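Local coordinates for TraM protein (Plasmid R64, PDB 3WZ3) that is probably an inner-membrane component of the plasmid R64 type IVB secretion (conjugation) system, here represented by its periplasmic domain, at residues L77-Q82 with V87-F92. Residues are numbered along the deposited sequence; the frame is centred on the assembly and turned at random.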
loop_
_atom_site.group_PDB
_atom_site.type_symbol
_atom_site.label_atom_id
_atom_site.label_comp_id
_atom_site.label_asym_id
_atom_site.label_seq_id
_atom_site.Cartn_x
_atom_site.Cartn_y
_atom_site.Cartn_z
ATOM N N LEU A 77 -0.796 -12.030 -9.618
ATOM C CA LEU A 77 -2.224 -12.194 -9.405
ATOM C C LEU A 77 -2.518 -13.511 -8.700
ATOM O O LEU A 77 -2.086 -14.588 -9.158
ATOM C CB LEU A 77 -2.979 -12.165 -10.742
ATOM C CG LEU A 77 -4.492 -12.280 -10.570
ATOM C CD1 LEU A 77 -5.086 -10.948 -10.144
ATOM C CD2 LEU A 77 -5.157 -12.755 -11.882
ATOM N N VAL A 78 -3.214 -13.438 -7.575
ATOM C CA VAL A 78 -3.689 -14.634 -6.883
ATOM C C VAL A 78 -4.991 -15.109 -7.533
ATOM O O VAL A 78 -5.089 -16.259 -7.972
ATOM C CB VAL A 78 -3.936 -14.358 -5.412
ATOM C CG1 VAL A 78 -4.340 -15.650 -4.716
ATOM C CG2 VAL A 78 -2.673 -13.797 -4.775
ATOM N N ARG A 79 -5.972 -14.217 -7.634
ATOM C CA ARG A 79 -7.274 -14.536 -8.204
ATOM C C ARG A 79 -7.981 -13.252 -8.589
ATOM O O ARG A 79 -7.576 -12.148 -8.187
ATOM C CB ARG A 79 -8.130 -15.302 -7.199
ATOM C CG ARG A 79 -8.649 -14.421 -6.063
ATOM C CD ARG A 79 -9.542 -15.177 -5.085
ATOM N NE ARG A 79 -8.831 -16.322 -4.532
ATOM C CZ ARG A 79 -8.027 -16.262 -3.477
ATOM N NH1 ARG A 79 -7.865 -15.113 -2.823
ATOM N NH2 ARG A 79 -7.399 -17.348 -3.060
ATOM N N GLN A 80 -9.025 -13.389 -9.389
ATOM C CA GLN A 80 -9.864 -12.267 -9.757
ATOM C C GLN A 80 -11.268 -12.785 -9.928
ATOM O O GLN A 80 -11.483 -14.000 -10.008
ATOM C CB GLN A 80 -9.379 -11.603 -11.039
ATOM C CG GLN A 80 -9.371 -12.521 -12.280
ATOM C CD GLN A 80 -8.892 -11.766 -13.501
ATOM O OE1 GLN A 80 -9.358 -10.661 -13.769
ATOM N NE2 GLN A 80 -7.916 -12.324 -14.215
ATOM N N GLY A 81 -12.226 -11.877 -9.970
ATOM C CA GLY A 81 -13.618 -12.289 -10.036
ATOM C C GLY A 81 -14.520 -11.121 -9.769
ATOM O O GLY A 81 -14.080 -9.958 -9.830
ATOM N N GLN A 82 -15.785 -11.400 -9.483
ATOM C CA GLN A 82 -16.705 -10.331 -9.158
ATOM C C GLN A 82 -17.407 -10.661 -7.876
ATOM O O GLN A 82 -17.645 -11.833 -7.567
ATOM C CB GLN A 82 -17.707 -10.066 -10.295
ATOM C CG GLN A 82 -18.564 -11.260 -10.662
ATOM C CD GLN A 82 -19.471 -10.985 -11.852
ATOM O OE1 GLN A 82 -19.794 -9.844 -12.134
ATOM N NE2 GLN A 82 -19.879 -12.039 -12.549
ATOM N N VAL A 87 -19.243 -6.074 -9.167
ATOM C CA VAL A 87 -18.030 -5.258 -9.170
ATOM C C VAL A 87 -16.806 -6.160 -9.311
ATOM O O VAL A 87 -16.601 -7.078 -8.494
ATOM C CB VAL A 87 -17.897 -4.432 -7.881
ATOM C CG1 VAL A 87 -16.548 -3.675 -7.868
ATOM C CG2 VAL A 87 -19.061 -3.458 -7.744
ATOM N N TRP A 88 -16.017 -5.915 -10.350
ATOM C CA TRP A 88 -14.839 -6.733 -10.615
ATOM C C TRP A 88 -13.745 -6.392 -9.615
ATOM O O TRP A 88 -13.589 -5.241 -9.227
ATOM C CB TRP A 88 -14.309 -6.540 -12.050
ATOM C CG TRP A 88 -13.468 -7.695 -12.477
ATOM C CD1 TRP A 88 -12.101 -7.755 -12.528
ATOM C CD2 TRP A 88 -13.943 -8.986 -12.870
ATOM N NE1 TRP A 88 -11.704 -9.003 -12.951
ATOM C CE2 TRP A 88 -12.815 -9.777 -13.162
ATOM C CE3 TRP A 88 -15.214 -9.544 -13.017
ATOM C CZ2 TRP A 88 -12.924 -11.113 -13.574
ATOM C CZ3 TRP A 88 -15.318 -10.871 -13.408
ATOM C CH2 TRP A 88 -14.187 -11.632 -13.691
ATOM N N PHE A 89 -13.003 -7.403 -9.198
ATOM C CA PHE A 89 -11.863 -7.217 -8.298
ATOM C C PHE A 89 -10.718 -8.123 -8.722
ATOM O O PHE A 89 -10.905 -9.137 -9.426
ATOM C CB PHE A 89 -12.240 -7.520 -6.844
ATOM C CG PHE A 89 -12.404 -8.993 -6.565
ATOM C CD1 PHE A 89 -11.315 -9.761 -6.187
ATOM C CD2 PHE A 89 -13.652 -9.607 -6.709
ATOM C CE1 PHE A 89 -11.454 -11.138 -5.957
ATOM C CE2 PHE A 89 -13.799 -10.975 -6.463
ATOM C CZ PHE A 89 -12.701 -11.732 -6.095
ATOM N N TRP A 90 -9.524 -7.743 -8.275
ATOM C CA TRP A 90 -8.318 -8.531 -8.462
ATOM C C TRP A 90 -7.603 -8.587 -7.115
ATOM O O TRP A 90 -7.530 -7.573 -6.405
ATOM C CB TRP A 90 -7.342 -7.874 -9.428
ATOM C CG TRP A 90 -7.838 -7.495 -10.781
ATOM C CD1 TRP A 90 -7.666 -8.206 -11.952
ATOM C CD2 TRP A 90 -8.506 -6.279 -11.152
ATOM N NE1 TRP A 90 -8.204 -7.501 -13.014
ATOM C CE2 TRP A 90 -8.725 -6.324 -12.538
ATOM C CE3 TRP A 90 -8.952 -5.160 -10.439
ATOM C CZ2 TRP A 90 -9.346 -5.296 -13.225
ATOM C CZ3 TRP A 90 -9.579 -4.141 -11.132
ATOM C CH2 TRP A 90 -9.768 -4.219 -12.511
ATOM N N THR A 91 -7.071 -9.749 -6.755
ATOM C CA THR A 91 -6.232 -9.884 -5.561
ATOM C C THR A 91 -4.807 -10.216 -5.985
ATOM O O THR A 91 -4.572 -11.206 -6.688
ATOM C CB THR A 91 -6.783 -10.977 -4.642
ATOM O OG1 THR A 91 -8.100 -10.621 -4.198
ATOM C CG2 THR A 91 -5.860 -11.197 -3.428
ATOM N N PHE A 92 -3.857 -9.395 -5.541
ATOM C CA PHE A 92 -2.446 -9.538 -5.863
ATOM C C PHE A 92 -1.633 -9.740 -4.603
ATOM O O PHE A 92 -2.019 -9.301 -3.523
ATOM C CB PHE A 92 -1.899 -8.265 -6.544
ATOM C CG PHE A 92 -2.508 -7.975 -7.895
ATOM C CD1 PHE A 92 -2.038 -8.601 -9.039
ATOM C CD2 PHE A 92 -3.542 -7.075 -8.013
ATOM C CE1 PHE A 92 -2.608 -8.323 -10.285
ATOM C CE2 PHE A 92 -4.105 -6.799 -9.237
ATOM C CZ PHE A 92 -3.643 -7.428 -10.372
HETATM O O HOH W 1 -9.308 -12.612 -2.816
HETATM O O HOH W 2 -8.944 -8.781 -15.589
#
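Gly81 is sandwiched between the rings of Trp88 and Phe89 near the turn of a beta hairpin, where outermost strand 67-82 runs antiparallel to strand 88-101 in the four-stranded sheet of this NTF2-like domain. On one side of the sheet the Trp88 indole lies flat over the glycine, Gly81 CA sitting 3.8 Å from the centroid of its six-membered ring in a CH-pi contact. On the other, Phe89 puts CG between its backbone N and carbonyl carbon (chi1 74°), which folds the phenyl back under the strand, with Gly81 N over its face. Between the rings, Gly81 and Phe89 exchange two backbone hydrogen bonds.

The Trp88 edge is held by Gln80: NE1 donates to OE1 at 3.0 Å, in the indole plane and on a lone pair of the amide oxygen, with amide and ring planes 65° apart. A water bridges the same OE1 to NE1 of Trp90, an indole that also packs against Gln7 and Ala10 of helix 7-22 on this face.

Further along, a chi1 of -178° turns the Leu77 branch away from its own N and brings CD1 over the Phe92 face, 4.0 Å from the ring centroid; the same methyl meets Trp90 CB. Next the register slips by one residue in a classic beta bulge, Val78 and Arg79 together standing opposite Thr91, whose O accepts a 2.8 Å bond from Val78 N and a weak one from Arg79 N. The side chains of Arg79 and Thr91 lie alongside each other on the Phe89 face; Thr91 OG1 also bonds Thr117 of strand 110-120, and a water hydrogen-bonded to Thr91 OG1 accepts from Arg79 NH1 at 2.9 Å.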